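Local coordinates for protein catechol 1,2-dioxygenase (Pseudomonas putida, PDB 2AZQ) that probably cleaves the catechol ring between its two hydroxyl-bearing carbons, using ferric iron and dioxygen to form cis,cis-muconate in the beta-ketoadipate pathway, at residues G126-V131 / R190-S195; M133-Q138 / A282-D287. One frame throughout, in Å; residues are numbered along the deposited sequence.

Contact 1 (G126-V131 / R190-S195)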
loop_
_atom_site.group_PDB
_atom_site.type_symbol
_atom_site.label_atom_id
_atom_site.label_comp_id
_atom_site.label_asym_id
_atom_site.label_seq_id
_atom_site.Cartn_x
_atom_site.Cartn_y
_atom_site.Cartn_z
ATOM N N GLY A 126 28.420 14.159 -19.843
ATOM C CA GLY A 126 29.796 14.572 -19.607
ATOM C C GLY A 126 30.023 15.273 -18.293
ATOM O O GLY A 126 30.809 16.204 -18.190
ATOM N N THR A 127 29.339 14.787 -17.274
ATOM C CA THR A 127 29.393 15.328 -15.930
ATOM C C THR A 127 30.258 14.573 -14.943
ATOM O O THR A 127 30.871 15.190 -14.075
ATOM C CB THR A 127 27.997 15.345 -15.338
ATOM O OG1 THR A 127 27.212 16.316 -16.016
ATOM C CG2 THR A 127 28.039 15.664 -13.881
ATOM N N ASP A 128 30.279 13.244 -15.070
ATOM C CA ASP A 128 30.988 12.323 -14.161
ATOM C C ASP A 128 32.520 12.030 -14.406
ATOM O O ASP A 128 33.087 12.477 -15.418
ATOM C CB ASP A 128 30.208 10.979 -14.171
ATOM C CG ASP A 128 28.795 11.061 -13.533
ATOM O OD1 ASP A 128 28.718 11.190 -12.301
ATOM O OD2 ASP A 128 27.759 10.966 -14.243
ATOM N N PRO A 129 33.212 11.353 -13.416
ATOM C CA PRO A 129 34.625 10.913 -13.376
ATOM C C PRO A 129 34.463 9.367 -13.488
ATOM O O PRO A 129 34.948 8.578 -12.655
ATOM C CB PRO A 129 35.062 11.316 -11.971
ATOM C CG PRO A 129 33.919 10.735 -11.180
ATOM C CD PRO A 129 32.641 11.112 -12.064
ATOM N N GLY A 130 33.713 8.961 -14.503
ATOM C CA GLY A 130 33.477 7.560 -14.685
ATOM C C GLY A 130 34.412 6.989 -15.710
ATOM O O GLY A 130 35.345 7.640 -16.179
ATOM N N VAL A 131 34.139 5.735 -16.027
ATOM C CA VAL A 131 34.857 4.957 -17.001
ATOM C C VAL A 131 33.926 4.989 -18.205
ATOM O O VAL A 131 32.768 4.617 -18.082
ATOM C CB VAL A 131 35.023 3.503 -16.479
ATOM C CG1 VAL A 131 35.549 2.568 -17.577
ATOM C CG2 VAL A 131 35.938 3.515 -15.289
ATOM N N ARG A 190 27.913 5.120 -26.743
ATOM C CA ARG A 190 29.052 5.654 -25.986
ATOM C C ARG A 190 28.454 6.142 -24.660
ATOM O O ARG A 190 27.579 7.003 -24.648
ATOM C CB ARG A 190 29.703 6.812 -26.785
ATOM C CG ARG A 190 31.029 7.411 -26.234
ATOM C CD ARG A 190 30.802 8.280 -25.007
ATOM N NE ARG A 190 32.023 8.833 -24.402
ATOM C CZ ARG A 190 32.886 9.652 -25.006
ATOM N NH1 ARG A 190 32.683 10.033 -26.257
ATOM N NH2 ARG A 190 33.923 10.130 -24.330
ATOM N N SER A 191 28.896 5.584 -23.544
ATOM C CA SER A 191 28.315 5.996 -22.271
ATOM C C SER A 191 29.306 5.873 -21.093
ATOM O O SER A 191 30.496 6.205 -21.239
ATOM C CB SER A 191 27.037 5.172 -22.039
ATOM O OG SER A 191 26.309 5.585 -20.897
ATOM N N ILE A 192 28.815 5.453 -19.923
ATOM C CA ILE A 192 29.676 5.258 -18.757
ATOM C C ILE A 192 29.273 4.041 -17.929
ATOM O O ILE A 192 28.096 3.696 -17.815
ATOM C CB ILE A 192 29.705 6.486 -17.814
ATOM C CG1 ILE A 192 28.342 6.692 -17.151
ATOM C CG2 ILE A 192 30.131 7.730 -18.590
ATOM C CD1 ILE A 192 28.357 7.745 -16.093
ATOM N N VAL A 193 30.259 3.370 -17.357
ATOM C CA VAL A 193 29.971 2.196 -16.546
ATOM C C VAL A 193 29.083 2.608 -15.381
ATOM O O VAL A 193 29.455 3.460 -14.602
ATOM C CB VAL A 193 31.281 1.561 -16.042
ATOM C CG1 VAL A 193 30.969 0.469 -15.084
ATOM C CG2 VAL A 193 32.080 1.033 -17.229
ATOM N N PRO A 194 27.891 2.009 -15.260
ATOM C CA PRO A 194 26.938 2.319 -14.187
ATOM C C PRO A 194 27.309 1.639 -12.908
ATOM O O PRO A 194 28.021 0.668 -12.915
ATOM C CB PRO A 194 25.631 1.767 -14.741
ATOM C CG PRO A 194 26.106 0.486 -15.363
ATOM C CD PRO A 194 27.318 0.992 -16.166
ATOM N N SER A 195 26.820 2.136 -11.789
ATOM C CA SER A 195 27.136 1.480 -10.529
ATOM C C SER A 195 25.936 0.692 -10.030
ATOM O O SER A 195 24.769 0.975 -10.393
ATOM C CB SER A 195 27.525 2.503 -9.461
ATOM O OG SER A 195 28.610 3.272 -9.914
#
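Val131 and Val193 meet in a loop-to-strand-end contact at one end of the dioxygenase sheet. Segment 126-131 is the loop that leads into strand 132-140. Segment 190-195 holds the last residues of strand 186-192 (190-192) and the loop that follows. One hydrogen bond joins them, from Val193 N to Val131 O at 2.9 Å. It is fairly straight at the hydrogen (163°), and the donor sits nearly along the C=O axis of Val131. The same carbonyl oxygen also faces Ile192 CA at 3.2 Å, a CA-H...O contact. It therefore meets the last strand residue, Ile192, and the first loop residue, Val193.

The two valine side chains lie side by side and point the same way. Val131 CG1, anti to the backbone N (chi1 169°), touches Val193 CG2 at 3.8 Å. Both side chains also rest on Ala282 of strand 281-289. Ile192 extends to another part of the loop. Its CD1 lies 3.8 Å from Asp128 OD2, and the two side chains cross at about a right angle. This is a methyl group against a carboxylate oxygen, so it is van der Waals contact only. The other oxygen, Asp128 OD1, makes a weak hydrogen bond with Thr159 OG1. On the strand, Ser191 OG is hydrogen-bonded to His156 NE2.

The Val193 side chain lies about 14 Å from the ferric ion, so the contact is outside the metal's coordination shell. Strands 132-140 and 186-192 pair antiparallel, and Ser191 bonds through its backbone to Met133. Past the strand ends the chains diverge, 73° apart. The Val193 to Val131 bond continues the register by one step, at the edge of the intradiol dioxygenase beta-sandwich.

Contact 2 (M133-Q138 / A282-D287)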
loop_
_atom_site.group_PDB
_atom_site.type_symbol
_atom_site.label_atom_id
_atom_site.label_comp_id
_atom_site.label_asym_id
_atom_site.label_seq_id
_atom_site.Cartn_x
_atom_site.Cartn_y
_atom_site.Cartn_z
ATOM N N MET A 133 32.120 3.750 -21.304
ATOM C CA MET A 133 31.742 2.393 -21.634
ATOM C C MET A 133 31.253 2.401 -23.055
ATOM O O MET A 133 30.431 3.248 -23.405
ATOM C CB MET A 133 30.598 1.919 -20.760
ATOM C CG MET A 133 29.954 0.632 -21.271
ATOM S SD MET A 133 28.376 0.293 -20.478
ATOM C CE MET A 133 28.853 0.251 -18.830
ATOM N N PHE A 134 31.768 1.494 -23.884
ATOM C CA PHE A 134 31.306 1.410 -25.259
ATOM C C PHE A 134 30.439 0.201 -25.327
ATOM O O PHE A 134 30.894 -0.919 -25.071
ATOM C CB PHE A 134 32.453 1.310 -26.256
ATOM C CG PHE A 134 33.161 2.598 -26.455
ATOM C CD1 PHE A 134 34.266 2.927 -25.689
ATOM C CD2 PHE A 134 32.635 3.550 -27.323
ATOM C CE1 PHE A 134 34.834 4.185 -25.779
ATOM C CE2 PHE A 134 33.184 4.804 -27.424
ATOM C CZ PHE A 134 34.292 5.130 -26.648
ATOM N N LEU A 135 29.184 0.447 -25.683
ATOM C CA LEU A 135 28.155 -0.575 -25.755
ATOM C C LEU A 135 27.728 -0.843 -27.187
ATOM O O LEU A 135 27.317 0.082 -27.887
ATOM C CB LEU A 135 26.980 -0.064 -24.928
ATOM C CG LEU A 135 25.877 -0.975 -24.420
ATOM C CD1 LEU A 135 26.453 -2.291 -23.885
ATOM C CD2 LEU A 135 25.168 -0.218 -23.305
ATOM N N GLN A 136 27.843 -2.084 -27.652
ATOM C CA GLN A 136 27.414 -2.390 -29.025
ATOM C C GLN A 136 26.978 -3.823 -29.246
ATOM O O GLN A 136 27.409 -4.732 -28.542
ATOM C CB GLN A 136 28.499 -2.064 -30.048
ATOM C CG GLN A 136 29.657 -3.016 -30.076
ATOM C CD GLN A 136 30.643 -2.662 -31.178
ATOM O OE1 GLN A 136 30.936 -1.478 -31.397
ATOM N NE2 GLN A 136 31.186 -3.683 -31.859
ATOM N N GLY A 137 26.115 -4.009 -30.233
ATOM C CA GLY A 137 25.610 -5.331 -30.544
ATOM C C GLY A 137 24.541 -5.276 -31.618
ATOM O O GLY A 137 24.254 -4.216 -32.157
ATOM N N GLN A 138 23.951 -6.413 -31.952
ATOM C CA GLN A 138 22.905 -6.426 -32.961
ATOM C C GLN A 138 21.632 -6.968 -32.347
ATOM O O GLN A 138 21.629 -7.508 -31.240
ATOM C CB GLN A 138 23.277 -7.322 -34.136
ATOM C CG GLN A 138 24.500 -6.904 -34.869
ATOM C CD GLN A 138 24.975 -7.941 -35.888
ATOM O OE1 GLN A 138 25.348 -9.093 -35.538
ATOM N NE2 GLN A 138 24.975 -7.537 -37.161
ATOM N N ALA A 282 35.770 0.998 -20.980
ATOM C CA ALA A 282 35.194 -0.333 -21.041
ATOM C C ALA A 282 34.586 -0.573 -22.386
ATOM O O ALA A 282 34.250 0.369 -23.095
ATOM C CB ALA A 282 34.145 -0.497 -19.951
ATOM N N GLU A 283 34.492 -1.850 -22.736
ATOM C CA GLU A 283 33.894 -2.286 -23.994
ATOM C C GLU A 283 33.052 -3.484 -23.684
ATOM O O GLU A 283 33.476 -4.400 -22.983
ATOM C CB GLU A 283 34.943 -2.668 -25.028
ATOM C CG GLU A 283 35.714 -1.486 -25.530
ATOM C CD GLU A 283 36.633 -1.838 -26.672
ATOM O OE1 GLU A 283 37.369 -0.932 -27.120
ATOM O OE2 GLU A 283 36.616 -3.010 -27.120
ATOM N N LEU A 284 31.849 -3.473 -24.217
ATOM C CA LEU A 284 30.911 -4.538 -23.967
ATOM C C LEU A 284 30.036 -4.748 -25.209
ATOM O O LEU A 284 29.495 -3.798 -25.806
ATOM C CB LEU A 284 30.089 -4.165 -22.719
ATOM C CG LEU A 284 28.878 -4.998 -22.282
ATOM C CD1 LEU A 284 29.229 -6.480 -22.175
ATOM C CD2 LEU A 284 28.390 -4.461 -20.953
ATOM N N SER A 285 29.935 -5.998 -25.636
ATOM C CA SER A 285 29.121 -6.295 -26.806
ATOM C C SER A 285 28.111 -7.352 -26.410
ATOM O O SER A 285 28.438 -8.347 -25.770
ATOM C CB SER A 285 29.979 -6.794 -27.962
ATOM O OG SER A 285 30.520 -8.057 -27.649
ATOM N N PHE A 286 26.868 -7.112 -26.790
ATOM C CA PHE A 286 25.810 -8.027 -26.439
ATOM C C PHE A 286 24.709 -7.892 -27.497
ATOM O O PHE A 286 24.334 -6.771 -27.866
ATOM C CB PHE A 286 25.289 -7.659 -25.045
ATOM C CG PHE A 286 24.438 -8.696 -24.423
ATOM C CD1 PHE A 286 24.956 -9.535 -23.447
ATOM C CD2 PHE A 286 23.106 -8.855 -24.819
ATOM C CE1 PHE A 286 24.152 -10.535 -22.863
ATOM C CE2 PHE A 286 22.292 -9.856 -24.243
ATOM C CZ PHE A 286 22.819 -10.695 -23.264
ATOM N N ASP A 287 24.227 -9.042 -27.980
ATOM C CA ASP A 287 23.169 -9.115 -28.990
ATOM C C ASP A 287 21.876 -9.669 -28.417
ATOM O O ASP A 287 21.863 -10.540 -27.537
ATOM C CB ASP A 287 23.553 -10.036 -30.143
ATOM C CG ASP A 287 24.857 -9.662 -30.782
ATOM O OD1 ASP A 287 24.976 -8.527 -31.288
ATOM O OD2 ASP A 287 25.761 -10.523 -30.783
#
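Phe134 N donates to Ala282 O at 2.8 Å, and Phe134 O accepts from Leu284 N at 2.9 Å. Phe134 thus bonds to the residues before and after its partner Glu283. Leu284 N approaches nearly in line with the Phe134 C=O bond, whereas Phe134 N stands above the Ala282 carbonyl plane, 43° out of it. Leu284 O then receives Gln136 N at 3.0 Å. A further bond, from Phe286 N to Gln136 O, is less certain because the position of that oxygen is less sure. Beyond it, Asp287 OD1 is modelled too close to Gln138 N for the bond to be relied on.

Packing differs between the two faces of the pair. On one face Leu135 and Leu284 lie side by side, pointing the same way. Leu135 CD1 touches Leu284 CG at 4.0 Å. Met133 and Ala282 continue this buried face, with their CB atoms 4.4 Å apart. Strands 234-240 and 259-265 cover it through Phe240, Ile238 and Leu262. On the other face the Phe134 ring has Ala282 O at its edge, near its plane, 3.6 Å from CD1. Phe134 CG sits beside the backbone N that bonds to this same oxygen (chi1 -75°). The ring also meets Phe281 edge-to-face. Glu283 on this face forms a salt bridge with Arg274.

Strands 133-138 and 282-285 run 13° apart, a neighbouring parallel pair with one apolar face turned inward. Such pairing belongs to the beta-sandwich core of intradiol ring-cleavage dioxygenases.

Contacts 1 and 2 share one sheet. Strand 132-140 lies between strand 186-192, antiparallel to it, and strand 281-289, parallel to it. Contact 1 sits where the first of these pairings runs out into loops, with a single conventional hydrogen bond across it, beside apolar contacts. Contact 2 is the second pairing proper, with a ladder of bonds, one buried apolar face and one mixed, more open face bearing Phe134, Gln136, Glu283 and Ser285. Both are partly buried, but contact 2 has the larger interface, 508 against 211 Å². Met133 CE of contact 2 packs on Val193 and Pro194 of contact 1. Neither contact includes an iron ligand.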